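Local coordinates for protein D-glycero-D-manno-heptose 1-phosphate kinase (Bacteroides thetaiotaomicron, PDB 3K85) that probably phosphorylates a sugar 1-phosphate, D-glycero-D-manno-heptose 1-phosphate, at the expense of ATP, as a member of the GHMP kinase family, at residues A[116-128]-A[139-151]. Residues are numbered along the deposited sequence; the frame is centred on the assembly and turned at random.
Sequences SSTMVVCILKAFI and ETSRLAYEIERKD
Leu124 fits as a knob into a hole on helix 137-151, lined by Thr140, Leu143, Ala144 and Ile147. Its two methyls divide the work: CD2 of Leu124 lies 3.7 Å from CD2 of Leu143, while CD1 faces the Ala144 methyl and the Thr140 carbonyl oxygen. The small Ala144 methyl lies at the nearest approach, where its CB also meets CG1 of Val120 at 3.8 Å and CG2 of Val121 at 4.1 Å. This is consistent with the 6.0 Å between the CA atoms of Val121 and Ala144. The segment axes approach to 9.5 Å, with their directions 120° apart. Toward the start of 139-151, Ile128 CD1 touches Thr140 OG1 at 3.4 Å, a hydroxyl hydrogen-bonded to Gly136 O.

The polar edge belongs to Glu148. With CG anti to the backbone N (chi1 172°) and the chain extended beyond it, the carboxylate reaches the beginning of 116-128 and accepts two hydrogen bonds. Ser117 OG donates to Glu148 OE1 at 2.8 Å on the syn side, whereas Ser116 OG meets Glu148 OE2 at 2.9 Å from above the carboxylate plane. Two serines thus hold both oxygens, probably limiting rotation of the group.

Helix 115-131 packs on strand 39-47 of the mixed sheet through Thr118, Cys122 and Ala126, while 139-151 touches helices 79-91 and 159-166; the buried pair is thus part of the helical layer of the GHMP kinase N-terminal domain.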
loop_
_atom_site.group_PDB
_atom_site.type_symbol
_atom_site.label_atom_id
_atom_site.label_comp_id
_atom_site.label_asym_id
_atom_site.label_seq_id
_atom_site.Cartn_x
_atom_site.Cartn_y
_atom_site.Cartn_z
ATOM N N SER A 116 19.936 -6.496 14.197
ATOM C CA SER A 116 19.463 -7.390 15.244
ATOM C C SER A 116 18.002 -7.820 15.070
ATOM O O SER A 116 17.689 -9.012 15.037
ATOM C CB SER A 116 19.656 -6.706 16.604
ATOM O OG SER A 116 19.404 -7.600 17.672
ATOM N N SER A 117 17.105 -6.851 14.963
ATOM C CA SER A 117 15.691 -7.173 14.799
ATOM C C SER A 117 15.458 -7.978 13.517
ATOM O O SER A 117 14.678 -8.930 13.494
ATOM C CB SER A 117 14.881 -5.883 14.775
ATOM O OG SER A 117 15.139 -5.117 15.942
ATOM N N THR A 118 16.151 -7.605 12.449
ATOM C CA THR A 118 16.000 -8.317 11.193
ATOM C C THR A 118 16.383 -9.772 11.388
ATOM O O THR A 118 15.657 -10.670 10.935
ATOM C CB THR A 118 16.866 -7.688 10.093
ATOM O OG1 THR A 118 16.277 -6.448 9.690
ATOM C CG2 THR A 118 16.974 -8.605 8.892
HETATM N N MSE A 119 17.495 -10.015 12.085
HETATM C CA MSE A 119 17.947 -11.389 12.321
HETATM C C MSE A 119 16.994 -12.205 13.191
HETATM O O MSE A 119 16.784 -13.404 12.940
HETATM C CB MSE A 119 19.351 -11.407 12.937
HETATM C CG MSE A 119 19.843 -12.815 13.299
HETATM SE SE MSE A 119 19.896 -14.075 11.799
HETATM C CE MSE A 119 21.374 -13.239 10.848
ATOM N N VAL A 120 16.434 -11.575 14.224
ATOM C CA VAL A 120 15.474 -12.260 15.098
ATOM C C VAL A 120 14.265 -12.681 14.244
ATOM O O VAL A 120 13.787 -13.813 14.339
ATOM C CB VAL A 120 14.988 -11.332 16.249
ATOM C CG1 VAL A 120 13.807 -11.974 16.979
ATOM C CG2 VAL A 120 16.125 -11.074 17.229
ATOM N N VAL A 121 13.785 -11.777 13.395
ATOM C CA VAL A 121 12.660 -12.097 12.521
ATOM C C VAL A 121 13.042 -13.265 11.617
ATOM O O VAL A 121 12.304 -14.235 11.490
ATOM C CB VAL A 121 12.262 -10.883 11.633
ATOM C CG1 VAL A 121 11.144 -11.286 10.635
ATOM C CG2 VAL A 121 11.807 -9.722 12.528
ATOM N N CYS A 122 14.210 -13.171 10.997
ATOM C CA CYS A 122 14.685 -14.228 10.119
ATOM C C CYS A 122 14.707 -15.568 10.849
ATOM O O CYS A 122 14.189 -16.566 10.357
ATOM C CB CYS A 122 16.093 -13.891 9.600
ATOM S SG CYS A 122 16.744 -15.134 8.482
ATOM N N ILE A 123 15.310 -15.592 12.034
ATOM C CA ILE A 123 15.370 -16.833 12.799
ATOM C C ILE A 123 13.959 -17.331 13.091
ATOM O O ILE A 123 13.672 -18.526 12.945
ATOM C CB ILE A 123 16.141 -16.641 14.121
ATOM C CG1 ILE A 123 17.587 -16.240 13.817
ATOM C CG2 ILE A 123 16.104 -17.918 14.931
ATOM C CD1 ILE A 123 18.381 -15.881 15.051
ATOM N N LEU A 124 13.078 -16.420 13.498
ATOM C CA LEU A 124 11.688 -16.784 13.780
ATOM C C LEU A 124 11.054 -17.423 12.551
ATOM O O LEU A 124 10.380 -18.457 12.633
ATOM C CB LEU A 124 10.889 -15.543 14.184
ATOM C CG LEU A 124 10.770 -15.354 15.697
ATOM C CD1 LEU A 124 10.207 -13.984 16.023
ATOM C CD2 LEU A 124 9.880 -16.455 16.257
ATOM N N LYS A 125 11.280 -16.799 11.400
ATOM C CA LYS A 125 10.735 -17.314 10.162
ATOM C C LYS A 125 11.220 -18.730 9.889
ATOM O O LYS A 125 10.444 -19.578 9.426
ATOM C CB LYS A 125 11.089 -16.389 8.997
ATOM C CG LYS A 125 9.913 -15.556 8.504
ATOM C CD LYS A 125 8.774 -16.471 8.048
ATOM C CE LYS A 125 7.673 -15.703 7.345
ATOM N NZ LYS A 125 7.240 -14.537 8.158
ATOM N N ALA A 126 12.489 -19.012 10.180
ATOM C CA ALA A 126 12.989 -20.361 9.942
ATOM C C ALA A 126 12.224 -21.319 10.846
ATOM O O ALA A 126 11.760 -22.357 10.387
ATOM C CB ALA A 126 14.480 -20.445 10.224
ATOM N N PHE A 127 12.079 -20.964 12.124
ATOM C CA PHE A 127 11.339 -21.819 13.056
ATOM C C PHE A 127 9.878 -21.982 12.629
ATOM O O PHE A 127 9.347 -23.101 12.641
ATOM C CB PHE A 127 11.418 -21.273 14.494
ATOM C CG PHE A 127 12.675 -21.679 15.228
ATOM C CD1 PHE A 127 12.830 -22.978 15.709
ATOM C CD2 PHE A 127 13.721 -20.775 15.407
ATOM C CE1 PHE A 127 14.008 -23.366 16.359
ATOM C CE2 PHE A 127 14.896 -21.154 16.049
ATOM C CZ PHE A 127 15.037 -22.454 16.526
ATOM N N ILE A 128 9.236 -20.883 12.236
ATOM C CA ILE A 128 7.839 -20.950 11.798
ATOM C C ILE A 128 7.704 -21.915 10.618
ATOM O O ILE A 128 6.833 -22.790 10.610
ATOM C CB ILE A 128 7.325 -19.558 11.371
ATOM C CG1 ILE A 128 7.365 -18.605 12.568
ATOM C CG2 ILE A 128 5.922 -19.682 10.778
ATOM C CD1 ILE A 128 7.094 -17.149 12.226
ATOM N N GLU A 139 1.831 -11.102 14.367
ATOM C CA GLU A 139 2.302 -11.938 15.471
ATOM C C GLU A 139 3.829 -12.080 15.506
ATOM O O GLU A 139 4.430 -12.060 16.575
ATOM C CB GLU A 139 1.687 -13.332 15.390
ATOM C CG GLU A 139 0.171 -13.385 15.513
ATOM C CD GLU A 139 -0.548 -12.823 14.290
ATOM O OE1 GLU A 139 0.074 -12.748 13.202
ATOM O OE2 GLU A 139 -1.747 -12.475 14.416
ATOM N N THR A 140 4.444 -12.228 14.333
ATOM C CA THR A 140 5.890 -12.386 14.229
ATOM C C THR A 140 6.643 -11.140 14.682
ATOM O O THR A 140 7.635 -11.227 15.409
ATOM C CB THR A 140 6.289 -12.736 12.787
ATOM O OG1 THR A 140 5.801 -14.044 12.483
ATOM C CG2 THR A 140 7.793 -12.709 12.602
ATOM N N SER A 141 6.171 -9.980 14.256
ATOM C CA SER A 141 6.811 -8.738 14.640
ATOM C C SER A 141 6.746 -8.567 16.150
ATOM O O SER A 141 7.751 -8.306 16.804
ATOM C CB SER A 141 6.114 -7.561 13.969
ATOM O OG SER A 141 6.005 -7.788 12.578
ATOM N N ARG A 142 5.549 -8.713 16.697
ATOM C CA ARG A 142 5.320 -8.566 18.129
ATOM C C ARG A 142 6.153 -9.574 18.931
ATOM O O ARG A 142 6.776 -9.224 19.937
ATOM C CB ARG A 142 3.814 -8.722 18.387
ATOM C CG ARG A 142 3.376 -9.192 19.764
ATOM C CD ARG A 142 1.940 -9.721 19.641
ATOM N NE ARG A 142 1.416 -10.347 20.854
ATOM C CZ ARG A 142 0.219 -10.930 20.929
ATOM N NH1 ARG A 142 -0.571 -10.965 19.858
ATOM N NH2 ARG A 142 -0.196 -11.471 22.072
ATOM N N LEU A 143 6.176 -10.824 18.486
ATOM C CA LEU A 143 6.956 -11.829 19.189
ATOM C C LEU A 143 8.444 -11.487 19.138
ATOM O O LEU A 143 9.178 -11.742 20.093
ATOM C CB LEU A 143 6.734 -13.211 18.582
ATOM C CG LEU A 143 7.563 -14.321 19.230
ATOM C CD1 LEU A 143 7.337 -14.347 20.750
ATOM C CD2 LEU A 143 7.174 -15.644 18.617
ATOM N N ALA A 144 8.877 -10.904 18.023
ATOM C CA ALA A 144 10.273 -10.536 17.845
ATOM C C ALA A 144 10.645 -9.394 18.779
ATOM O O ALA A 144 11.732 -9.384 19.359
ATOM C CB ALA A 144 10.535 -10.135 16.388
ATOM N N TYR A 145 9.740 -8.429 18.912
ATOM C CA TYR A 145 9.966 -7.285 19.781
ATOM C C TYR A 145 10.047 -7.774 21.218
ATOM O O TYR A 145 10.849 -7.278 22.008
ATOM C CB TYR A 145 8.816 -6.290 19.666
ATOM C CG TYR A 145 8.959 -5.074 20.553
ATOM C CD1 TYR A 145 9.787 -4.013 20.187
ATOM C CD2 TYR A 145 8.248 -4.974 21.751
ATOM C CE1 TYR A 145 9.902 -2.872 20.990
ATOM C CE2 TYR A 145 8.354 -3.842 22.568
ATOM C CZ TYR A 145 9.180 -2.791 22.181
ATOM O OH TYR A 145 9.272 -1.658 22.970
ATOM N N GLU A 146 9.211 -8.750 21.552
ATOM C CA GLU A 146 9.201 -9.275 22.905
ATOM C C GLU A 146 10.435 -10.096 23.259
ATOM O O GLU A 146 10.938 -9.995 24.381
ATOM C CB GLU A 146 7.923 -10.079 23.149
ATOM C CG GLU A 146 6.773 -9.189 23.599
ATOM C CD GLU A 146 5.480 -9.942 23.795
ATOM O OE1 GLU A 146 5.504 -11.008 24.448
ATOM O OE2 GLU A 146 4.435 -9.459 23.304
ATOM N N ILE A 147 10.936 -10.891 22.315
ATOM C CA ILE A 147 12.122 -11.695 22.580
ATOM C C ILE A 147 13.329 -10.792 22.763
ATOM O O ILE A 147 14.095 -10.935 23.714
ATOM C CB ILE A 147 12.443 -12.647 21.424
ATOM C CG1 ILE A 147 11.390 -13.742 21.328
ATOM C CG2 ILE A 147 13.816 -13.270 21.632
ATOM C CD1 ILE A 147 11.535 -14.584 20.067
ATOM N N GLU A 148 13.485 -9.851 21.844
ATOM C CA GLU A 148 14.616 -8.939 21.867
ATOM C C GLU A 148 14.576 -7.918 23.000
ATOM O O GLU A 148 15.522 -7.798 23.770
ATOM C CB GLU A 148 14.702 -8.241 20.507
ATOM C CG GLU A 148 15.706 -7.105 20.389
ATOM C CD GLU A 148 15.930 -6.692 18.933
ATOM O OE1 GLU A 148 14.984 -6.840 18.120
ATOM O OE2 GLU A 148 17.040 -6.209 18.606
ATOM N N ARG A 149 13.469 -7.197 23.101
ATOM C CA ARG A 149 13.311 -6.160 24.107
ATOM C C ARG A 149 13.123 -6.615 25.559
ATOM O O ARG A 149 13.674 -5.993 26.465
ATOM C CB ARG A 149 12.165 -5.238 23.683
ATOM C CG ARG A 149 12.427 -4.527 22.351
ATOM C CD ARG A 149 13.407 -3.371 22.534
ATOM N NE ARG A 149 14.448 -3.312 21.505
ATOM C CZ ARG A 149 14.228 -3.101 20.211
ATOM N NH1 ARG A 149 12.995 -2.932 19.764
ATOM N NH2 ARG A 149 15.246 -3.040 19.363
ATOM N N LYS A 150 12.357 -7.681 25.786
ATOM C CA LYS A 150 12.129 -8.172 27.145
ATOM C C LYS A 150 13.078 -9.326 27.483
ATOM O O LYS A 150 14.004 -9.164 28.279
ATOM C CB LYS A 150 10.679 -8.656 27.329
ATOM C CG LYS A 150 9.569 -7.736 26.793
ATOM C CD LYS A 150 9.550 -6.328 27.404
ATOM C CE LYS A 150 8.347 -5.537 26.868
ATOM N NZ LYS A 150 8.283 -4.090 27.260
ATOM N N ASP A 151 12.841 -10.487 26.873
ATOM C CA ASP A 151 13.649 -11.687 27.093
ATOM C C ASP A 151 15.160 -11.486 27.096
ATOM O O ASP A 151 15.880 -12.181 27.816
ATOM C CB ASP A 151 13.300 -12.736 26.048
ATOM C CG ASP A 151 11.945 -13.348 26.277
ATOM O OD1 ASP A 151 11.090 -12.672 26.890
ATOM O OD2 ASP A 151 11.733 -14.501 25.839
#